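Local coordinates for hypothetical membrane protein (Corynebacterium glutamicum, PDB 6JSB) that binds heme through its HtaA-family domain and probably passes it along the heme uptake machinery of corynebacteria, at residues E18-N21 with N22-E25; F124-T127 with K128-A131. One frame throughout, in Å; residues are numbered along the deposited sequence.

Contact 1. Residues E18-N21 with N22-E25. With HEM (protoporphyrin IX containing Fe), chain C.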
ATOM      1  N   GLU A  18      -2.276  -7.474   7.779  1.00 15.21           N
ATOM      2  CA  GLU A  18      -1.986  -7.417   9.227  1.00 15.85           C
ATOM      3  C   GLU A  18      -0.851  -8.340   9.607  1.00 19.32           C
ATOM      4  O   GLU A  18       0.002  -7.973  10.444  1.00 16.28           O
ATOM      5  CB  GLU A  18      -3.214  -7.768  10.056  1.00 16.49           C
ATOM      6  CG  GLU A  18      -4.302  -6.738   9.915  1.00 17.53           C
ATOM      7  CD  GLU A  18      -5.594  -7.211  10.554  1.00 24.43           C
ATOM      8  OE1 GLU A  18      -6.411  -6.340  10.857  1.00 27.81           O
ATOM      9  OE2 GLU A  18      -5.822  -8.418  10.687  1.00 26.85           O
ATOM     10  N   SER A  19      -0.828  -9.563   9.036  1.00 16.41           N
ATOM     11  CA  SER A  19       0.200 -10.505   9.482  1.00 16.96           C
ATOM     12  C   SER A  19       1.576 -10.056   8.994  1.00 15.21           C
ATOM     13  O   SER A  19       2.579 -10.422   9.602  1.00 16.35           O
ATOM     14  CB  SER A  19      -0.153 -11.940   9.012  1.00 17.58           C
ATOM     15  OG  SER A  19      -0.180 -12.061   7.562  1.00 17.31           O
ATOM     16  N   PHE A  20       1.622  -9.208   7.948  1.00 14.15           N
ATOM     17  CA  PHE A  20       2.916  -8.711   7.471  1.00 13.95           C
ATOM     18  C   PHE A  20       3.426  -7.660   8.456  1.00 14.39           C
ATOM     19  O   PHE A  20       4.595  -7.677   8.871  1.00 17.57           O
ATOM     20  CB  PHE A  20       2.787  -8.094   6.066  1.00 15.40           C
ATOM     21  CG  PHE A  20       4.112  -7.548   5.592  1.00 15.49           C
ATOM     22  CD1 PHE A  20       5.165  -8.434   5.299  1.00 15.42           C
ATOM     23  CD2 PHE A  20       4.281  -6.193   5.471  1.00 17.13           C
ATOM     24  CE1 PHE A  20       6.416  -7.927   4.897  1.00 16.00           C
ATOM     25  CE2 PHE A  20       5.518  -5.661   5.040  1.00 13.98           C
ATOM     26  CZ  PHE A  20       6.584  -6.545   4.771  1.00 14.48           C
ATOM     27  N   ASN A  21       2.536  -6.753   8.883  1.00 14.89           N
ATOM     28  CA  ASN A  21       2.962  -5.762   9.885  1.00 17.17           C
ATOM     29  C   ASN A  21       3.347  -6.427  11.192  1.00 16.49           C
ATOM     30  O   ASN A  21       4.320  -6.024  11.850  1.00 15.67           O
ATOM     31  CB  ASN A  21       1.839  -4.747  10.164  1.00 14.76           C
ATOM     32  CG  ASN A  21       1.475  -3.932   8.895  1.00 15.96           C
ATOM     33  OD1 ASN A  21       2.346  -3.543   8.122  1.00 16.26           O
ATOM     34  ND2 ASN A  21       0.182  -3.627   8.740  1.00 14.38           N
ATOM     35  N   ASN A  22       2.593  -7.439  11.594  1.00 14.51           N
ATOM     36  CA  ASN A  22       2.946  -8.209  12.807  1.00 15.93           C
ATOM     37  C   ASN A  22       4.335  -8.831  12.695  1.00 17.48           C
ATOM     38  O   ASN A  22       5.138  -8.810  13.635  1.00 19.30           O
ATOM     39  CB  ASN A  22       1.911  -9.312  13.000  1.00 19.34           C
ATOM     40  CG  ASN A  22       2.130 -10.056  14.293  1.00 22.36           C
ATOM     41  OD1 ASN A  22       2.030  -9.445  15.351  1.00 22.16           O
ATOM     42  ND2 ASN A  22       2.436 -11.343  14.237  1.00 22.43           N
ATOM     43  N   TYR A  23       4.640  -9.431  11.537  1.00 14.96           N
ATOM     44  CA  TYR A  23       5.953 -10.038  11.336  1.00 17.27           C
ATOM     45  C   TYR A  23       7.051  -8.975  11.279  1.00 16.33           C
ATOM     46  O   TYR A  23       8.099  -9.129  11.920  1.00 18.39           O
ATOM     47  CB  TYR A  23       5.891 -10.836  10.022  1.00 18.17           C
ATOM     48  CG  TYR A  23       7.189 -10.885   9.274  1.00 16.30           C
ATOM     49  CD1 TYR A  23       8.214 -11.747   9.678  1.00 17.81           C
ATOM     50  CD2 TYR A  23       7.361 -10.147   8.102  1.00 15.09           C
ATOM     51  CE1 TYR A  23       9.453 -11.795   8.896  1.00 18.95           C
ATOM     52  CE2 TYR A  23       8.544 -10.212   7.347  1.00 15.79           C
ATOM     53  CZ  TYR A  23       9.560 -11.022   7.769  1.00 17.59           C
ATOM     54  OH  TYR A  23      10.728 -11.087   7.069  1.00 17.85           O
ATOM     55  N   LEU A  24       6.821  -7.902  10.526  1.00 17.84           N
ATOM     56  CA  LEU A  24       7.884  -6.918  10.291  1.00 17.42           C
ATOM     57  C   LEU A  24       8.258  -6.204  11.587  1.00 17.73           C
ATOM     58  O   LEU A  24       9.443  -5.950  11.846  1.00 18.49           O
ATOM     59  CB  LEU A  24       7.412  -5.961   9.166  1.00 17.62           C
ATOM     60  CG  LEU A  24       8.478  -4.969   8.607  1.00 15.56           C
ATOM     61  CD1 LEU A  24       8.580  -3.706   9.556  1.00 17.42           C
ATOM     62  CD2 LEU A  24       9.875  -5.591   8.435  1.00 18.57           C
ATOM     63  N   GLU A  25       7.280  -5.864  12.420  1.00 14.88           N
ATOM     64  CA  GLU A  25       7.581  -5.170  13.676  1.00 15.66           C
ATOM     65  C   GLU A  25       7.949  -6.128  14.790  1.00 20.85           C
ATOM     66  O   GLU A  25       8.288  -5.662  15.900  1.00 27.45           O
ATOM     67  CB  GLU A  25       6.358  -4.349  14.087  1.00 17.03           C
ATOM     68  CG  GLU A  25       6.053  -3.268  13.058  1.00 17.96           C
ATOM     69  CD  GLU A  25       4.965  -2.264  13.569  1.00 20.64           C
ATOM     70  OE1 GLU A  25       5.379  -1.307  14.266  1.00 24.54           O
ATOM     71  OE2 GLU A  25       3.765  -2.452  13.238  1.00 18.86           O
TER
HETATM   72  CHA HEM C 301       7.884 -14.173   6.538  0.56 20.76           C
HETATM   73  CHB HEM C 301      12.582 -14.550   7.669  0.56 17.18           C
HETATM   74  CHC HEM C 301      13.607 -11.442   4.037  0.56 19.21           C
HETATM   75  CHD HEM C 301       8.832 -10.820   3.138  0.56 17.66           C
HETATM   76  C1A HEM C 301       9.081 -14.588   7.087  0.56 19.45           C
HETATM   77  C2A HEM C 301       9.185 -15.669   8.050  0.56 20.85           C
HETATM   78  C3A HEM C 301      10.487 -15.794   8.399  0.56 21.53           C
HETATM   79  C4A HEM C 301      11.221 -14.785   7.636  0.56 18.33           C
HETATM   80  CMA HEM C 301      11.114 -16.807   9.406  0.56 20.53           C
HETATM   81  CAA HEM C 301       7.981 -16.500   8.542  0.56 26.24           C
HETATM   82  CBA HEM C 301       7.447 -15.913   9.840  0.56 36.06           C
HETATM   83  CGA HEM C 301       6.083 -16.500  10.128  0.56 44.38           C
HETATM   84  O1A HEM C 301       5.542 -16.215  11.233  0.56 44.44           O
HETATM   85  O2A HEM C 301       5.548 -17.235   9.239  0.56 48.89           O
HETATM   86  C1B HEM C 301      13.254 -13.741   6.795  0.56 18.18           C
HETATM   87  C2B HEM C 301      14.706 -13.554   6.771  0.56 19.98           C
HETATM   88  C3B HEM C 301      14.997 -12.706   5.769  0.56 19.95           C
HETATM   89  C4B HEM C 301      13.742 -12.289   5.130  0.56 19.21           C
HETATM   90  CMB HEM C 301      15.654 -14.304   7.749  0.56 25.18           C
HETATM   91  CAB HEM C 301      16.379 -12.161   5.298  0.56 20.40           C
HETATM   92  CBB HEM C 301      17.446 -12.165   6.103  0.56 26.56           C
HETATM   93  C1C HEM C 301      12.411 -10.985   3.476  0.56 18.55           C
HETATM   94  C2C HEM C 301      12.297 -10.026   2.403  0.56 16.52           C
HETATM   95  C3C HEM C 301      10.981  -9.804   2.172  0.56 16.88           C
HETATM   96  C4C HEM C 301      10.221 -10.682   3.058  0.56 17.57           C
HETATM   97  CMC HEM C 301      13.480  -9.277   1.737  0.56 18.04           C
HETATM   98  CAC HEM C 301      10.488  -8.802   1.143  0.56 17.61           C
HETATM   99  CBC HEM C 301       9.342  -8.175   1.371  0.56 15.58           C
HETATM  100  C1D HEM C 301       8.182 -11.694   3.983  0.56 19.00           C
HETATM  101  C2D HEM C 301       6.749 -11.881   4.017  0.56 16.96           C
HETATM  102  C3D HEM C 301       6.455 -12.808   4.954  0.56 15.96           C
HETATM  103  C4D HEM C 301       7.705 -13.225   5.567  0.56 17.97           C
HETATM  104  CMD HEM C 301       5.784 -11.157   3.054  0.56 16.49           C
HETATM  105  CAD HEM C 301       5.027 -13.316   5.323  0.56 17.49           C
HETATM  106  CBD HEM C 301       4.575 -12.492   6.557  0.56 18.36           C
HETATM  107  CGD HEM C 301       3.159 -12.944   6.907  0.56 17.70           C
HETATM  108  O1D HEM C 301       3.041 -14.094   7.455  0.56 19.42           O
HETATM  109  O2D HEM C 301       2.202 -12.150   6.602  0.56 17.70           O
HETATM  110  NA  HEM C 301      10.360 -14.056   6.818  0.56 19.58           N
HETATM  111  NB  HEM C 301      12.718 -12.929   5.818  0.56 15.45           N
HETATM  112  NC  HEM C 301      11.118 -11.381   3.833  0.56 19.16           N
HETATM  113  ND  HEM C 301       8.708 -12.506   4.950  0.56 16.82           N
HETATM  114 FE   HEM C 301      10.732 -12.468   5.448  0.56 17.53          FE
HETATM  115  O   HOH W   1       2.746 -12.507  11.484  1.00 19.72           O
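Phe20 and Tyr23, one turn apart on helix 18-24, bring their rings together on the heme side of the helix. Phe20 CD1 lies 4.0 Å from Tyr23 CD2, the ring planes are inclined at 48°, and Phe20 CE1 sits at the Tyr23 edge, in its plane. One face of Tyr23 looks at the porphyrin, while Phe20 CD1 rests 3.6 Å from the heme methyl carbon CMD. Tyr23 has a first torsion of 148°, short of fully anti, which carries its ring out to the iron, where OH is bound at 2.1 Å from FE. His80 is hydrogen-bonded to this same OH, a second-shell contact that should help set the oxygen's position. Trp77 meets Phe20 edge-to-face and also donates to Asn21 OD1, so the amide of Asn21 is held from within the protein.

This is the axial tyrosine site of an HtaA-family heme-binding domain, borne on a short alpha-helix. Its i to i+4 bonds run on through the contact, Leu24 N to Phe20 O at 2.8 Å and Tyr23 N to Ser19 O at 3.0 Å.

Ser19 O has a further partner on the looser, wetter side. A water donates to it at 2.8 Å and accepts from Asn22 ND2 at 3.0 Å, bridging a backbone carbonyl to a partly exposed amide. Nearby, Ser19 OG donates to the heme propionate oxygen O2D over 2.6 Å. Glu18 turns its carboxylate outward, away from the following turn, whereas Glu25 at the far end is drawn into a salt bridge with Arg55 and accepts from Lys52 N.

Contact 2. Residues F124-T127 with K128-A131. With HEM (protoporphyrin IX containing Fe), chain C.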
ATOM      1  N   PHE A 124      14.182 -10.543  -2.659  1.00 20.01           N
ATOM      2  CA  PHE A 124      14.674 -11.589  -1.759  1.00 23.17           C
ATOM      3  C   PHE A 124      15.592 -12.510  -2.538  1.00 27.97           C
ATOM      4  O   PHE A 124      15.155 -13.172  -3.481  1.00 25.68           O
ATOM      5  CB  PHE A 124      13.545 -12.396  -1.116  1.00 22.41           C
ATOM      6  CG  PHE A 124      14.072 -13.477  -0.204  1.00 22.37           C
ATOM      7  CD1 PHE A 124      14.507 -13.167   1.077  1.00 23.97           C
ATOM      8  CD2 PHE A 124      14.268 -14.765  -0.654  1.00 32.19           C
ATOM      9  CE1 PHE A 124      15.066 -14.117   1.915  1.00 28.52           C
ATOM     10  CE2 PHE A 124      14.848 -15.739   0.181  1.00 28.24           C
ATOM     11  CZ  PHE A 124      15.223 -15.415   1.483  1.00 27.26           C
ATOM     12  N   VAL A 125      16.866 -12.544  -2.155  1.00 24.24           N
ATOM     13  CA  VAL A 125      17.833 -13.441  -2.788  1.00 23.99           C
ATOM     14  C   VAL A 125      18.142 -14.566  -1.801  1.00 28.08           C
ATOM     15  O   VAL A 125      17.922 -15.751  -2.101  1.00 32.37           O
ATOM     16  CB  VAL A 125      19.098 -12.674  -3.217  1.00 22.94           C
ATOM     17  CG1 VAL A 125      20.173 -13.637  -3.751  1.00 26.78           C
ATOM     18  CG2 VAL A 125      18.728 -11.694  -4.305  1.00 26.94           C
ATOM     19  N   ASP A 126      18.655 -14.219  -0.623  1.00 27.43           N
ATOM     20  CA  ASP A 126      18.861 -15.167   0.463  1.00 26.94           C
ATOM     21  C   ASP A 126      19.023 -14.346   1.728  1.00 28.35           C
ATOM     22  O   ASP A 126      18.938 -13.113   1.702  1.00 29.34           O
ATOM     23  CB  ASP A 126      20.057 -16.101   0.219  1.00 28.17           C
ATOM     24  CG  ASP A 126      21.372 -15.359   0.060  1.00 33.14           C
ATOM     25  OD1 ASP A 126      21.618 -14.339   0.739  1.00 32.89           O
ATOM     26  OD2 ASP A 126      22.236 -15.855  -0.709  1.00 35.18           O
ATOM     27  N   THR A 127      19.241 -15.028   2.840  1.00 27.02           N
ATOM     28  CA  THR A 127      19.193 -14.338   4.119  1.00 30.38           C
ATOM     29  C   THR A 127      20.477 -13.617   4.461  1.00 30.19           C
ATOM     30  O   THR A 127      20.565 -13.066   5.576  1.00 33.67           O
ATOM     31  CB  THR A 127      18.861 -15.311   5.239  1.00 33.36           C
ATOM     32  OG1 THR A 127      19.933 -16.254   5.344  1.00 34.02           O
ATOM     33  CG2 THR A 127      17.544 -16.025   4.926  1.00 28.33           C
ATOM     34  N   LYS A 128      21.474 -13.625   3.565  1.00 28.53           N
ATOM     35  CA  LYS A 128      22.763 -12.995   3.811  1.00 30.43           C
ATOM     36  C   LYS A 128      23.111 -11.965   2.734  1.00 29.35           C
ATOM     37  O   LYS A 128      24.292 -11.601   2.587  1.00 34.04           O
ATOM     38  CB  LYS A 128      23.876 -14.053   3.909  1.00 34.21           C
ATOM     39  CG  LYS A 128      23.640 -15.068   5.043  1.00 48.71           C
ATOM     40  CD  LYS A 128      23.685 -14.357   6.404  1.00 55.44           C
ATOM     41  CE  LYS A 128      23.279 -15.249   7.578  1.00 58.87           C
ATOM     42  NZ  LYS A 128      23.300 -14.486   8.878  1.00 58.79           N
ATOM     43  N   THR A 129      22.122 -11.503   1.978  1.00 26.38           N
ATOM     44  CA  THR A 129      22.341 -10.599   0.850  1.00 25.61           C
ATOM     45  C   THR A 129      21.435  -9.382   1.010  1.00 23.67           C
ATOM     46  O   THR A 129      20.222  -9.541   1.155  1.00 25.99           O
ATOM     47  CB  THR A 129      21.993 -11.291  -0.470  1.00 27.58           C
ATOM     48  OG1 THR A 129      22.863 -12.419  -0.634  1.00 28.87           O
ATOM     49  CG2 THR A 129      22.171 -10.333  -1.650  1.00 24.62           C
ATOM     50  N   VAL A 130      22.018  -8.188   0.869  1.00 25.43           N
ATOM     51  CA  VAL A 130      21.255  -6.918   0.787  1.00 19.68           C
ATOM     52  C   VAL A 130      21.042  -6.655  -0.705  1.00 21.50           C
ATOM     53  O   VAL A 130      21.884  -6.035  -1.368  1.00 26.18           O
ATOM     54  CB  VAL A 130      22.007  -5.761   1.450  1.00 20.77           C
ATOM     55  CG1 VAL A 130      21.150  -4.478   1.395  1.00 22.13           C
ATOM     56  CG2 VAL A 130      22.294  -6.100   2.934  1.00 22.92           C
ATOM     57  N   ALA A 131      19.944  -7.156  -1.249  1.00 20.66           N
ATOM     58  CA  ALA A 131      19.870  -7.151  -2.709  1.00 24.87           C
ATOM     59  C   ALA A 131      19.363  -5.805  -3.295  1.00 24.45           C
ATOM     60  O   ALA A 131      18.799  -4.953  -2.627  1.00 22.27           O
ATOM     61  CB  ALA A 131      18.956  -8.302  -3.167  1.00 25.05           C
TER
HETATM   62  CHA HEM C 301       7.884 -14.173   6.538  0.56 20.76           C
HETATM   63  CHB HEM C 301      12.582 -14.550   7.669  0.56 17.18           C
HETATM   64  CHC HEM C 301      13.607 -11.442   4.037  0.56 19.21           C
HETATM   65  CHD HEM C 301       8.832 -10.820   3.138  0.56 17.66           C
HETATM   66  C1A HEM C 301       9.081 -14.588   7.087  0.56 19.45           C
HETATM   67  C2A HEM C 301       9.185 -15.669   8.050  0.56 20.85           C
HETATM   68  C3A HEM C 301      10.487 -15.794   8.399  0.56 21.53           C
HETATM   69  C4A HEM C 301      11.221 -14.785   7.636  0.56 18.33           C
HETATM   70  CMA HEM C 301      11.114 -16.807   9.406  0.56 20.53           C
HETATM   71  CAA HEM C 301       7.981 -16.500   8.542  0.56 26.24           C
HETATM   72  CBA HEM C 301       7.447 -15.913   9.840  0.56 36.06           C
HETATM   73  CGA HEM C 301       6.083 -16.500  10.128  0.56 44.38           C
HETATM   74  O1A HEM C 301       5.542 -16.215  11.233  0.56 44.44           O
HETATM   75  O2A HEM C 301       5.548 -17.235   9.239  0.56 48.89           O
HETATM   76  C1B HEM C 301      13.254 -13.741   6.795  0.56 18.18           C
HETATM   77  C2B HEM C 301      14.706 -13.554   6.771  0.56 19.98           C
HETATM   78  C3B HEM C 301      14.997 -12.706   5.769  0.56 19.95           C
HETATM   79  C4B HEM C 301      13.742 -12.289   5.130  0.56 19.21           C
HETATM   80  CMB HEM C 301      15.654 -14.304   7.749  0.56 25.18           C
HETATM   81  CAB HEM C 301      16.379 -12.161   5.298  0.56 20.40           C
HETATM   82  CBB HEM C 301      17.446 -12.165   6.103  0.56 26.56           C
HETATM   83  C1C HEM C 301      12.411 -10.985   3.476  0.56 18.55           C
HETATM   84  C2C HEM C 301      12.297 -10.026   2.403  0.56 16.52           C
HETATM   85  C3C HEM C 301      10.981  -9.804   2.172  0.56 16.88           C
HETATM   86  C4C HEM C 301      10.221 -10.682   3.058  0.56 17.57           C
HETATM   87  CMC HEM C 301      13.480  -9.277   1.737  0.56 18.04           C
HETATM   88  CAC HEM C 301      10.488  -8.802   1.143  0.56 17.61           C
HETATM   89  CBC HEM C 301       9.342  -8.175   1.371  0.56 15.58           C
HETATM   90  C1D HEM C 301       8.182 -11.694   3.983  0.56 19.00           C
HETATM   91  C2D HEM C 301       6.749 -11.881   4.017  0.56 16.96           C
HETATM   92  C3D HEM C 301       6.455 -12.808   4.954  0.56 15.96           C
HETATM   93  C4D HEM C 301       7.705 -13.225   5.567  0.56 17.97           C
HETATM   94  CMD HEM C 301       5.784 -11.157   3.054  0.56 16.49           C
HETATM   95  CAD HEM C 301       5.027 -13.316   5.323  0.56 17.49           C
HETATM   96  CBD HEM C 301       4.575 -12.492   6.557  0.56 18.36           C
HETATM   97  CGD HEM C 301       3.159 -12.944   6.907  0.56 17.70           C
HETATM   98  O1D HEM C 301       3.041 -14.094   7.455  0.56 19.42           O
HETATM   99  O2D HEM C 301       2.202 -12.150   6.602  0.56 17.70           O
HETATM  100  NA  HEM C 301      10.360 -14.056   6.818  0.56 19.58           N
HETATM  101  NB  HEM C 301      12.718 -12.929   5.818  0.56 15.45           N
HETATM  102  NC  HEM C 301      11.118 -11.381   3.833  0.56 19.16           N
HETATM  103  ND  HEM C 301       8.708 -12.506   4.950  0.56 16.82           N
HETATM  104 FE   HEM C 301      10.732 -12.468   5.448  0.56 17.53          FE
HETATM  105  O   HOH W   2      18.093 -11.023  -0.095  1.00 23.80           O
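Asp126 OD1 gathers two donors from the residues that follow it: Lys128 N at 2.9 Å and Thr129 OG1 at 2.7 Å. They arrive from opposite faces of the carboxylate plane, the amide on the anti side and the hydroxyl from above, 40° out of it. A chi1 of 60° sets Asp126 CG between its own N and carbonyl carbon, folding the carboxylate back over the turn.

Beside this polar grip, Val125 CG2 packs on Ala131 CB at 3.6 Å, closing the two arms of the loop against each other. Between the arms sits a water that accepts from Val125 N at 2.8 Å and lies close to the carbonyl oxygens of Asp126 and Thr129.

Thr127, at the bend, faces the heme: its O comes within 3.3 Å of the vinyl carbon CBB, and its CG2 approaches the methyl CMB. Phe124 CD1 comes 3.5 Å from the meso carbon CHC, and its ring is met edge-to-face by Phe176. Further out, Arg122 donates to Ala131 O. The bond from Lys128 N back to Asp126 OD1 is that of an Asx turn, here in the loop joining antiparallel strands 112-122 and 133-136 beside the heme pocket.

In the fold
The two contacts come in series along the chain, contact 1 on helix 18-24 just after strand 2-14, contact 2 in the loop between strands 112-122 and 133-136. Their centres are 19 Å apart and their nearest atoms about 7 Å, so they do not touch; the heme bridges them. Helix 18-24 supplies the iron ligand and holds one propionate, while the loop meets the porphyrin around a vinyl and a meso carbon. Tyr177, from a third part of the chain, is hydrogen-bonded to the heme as well. The flanking strands belong to one antiparallel sheet, and pieces far apart in sequence within a single HtaA-family domain meet at one heme, consistent with a role in heme transport.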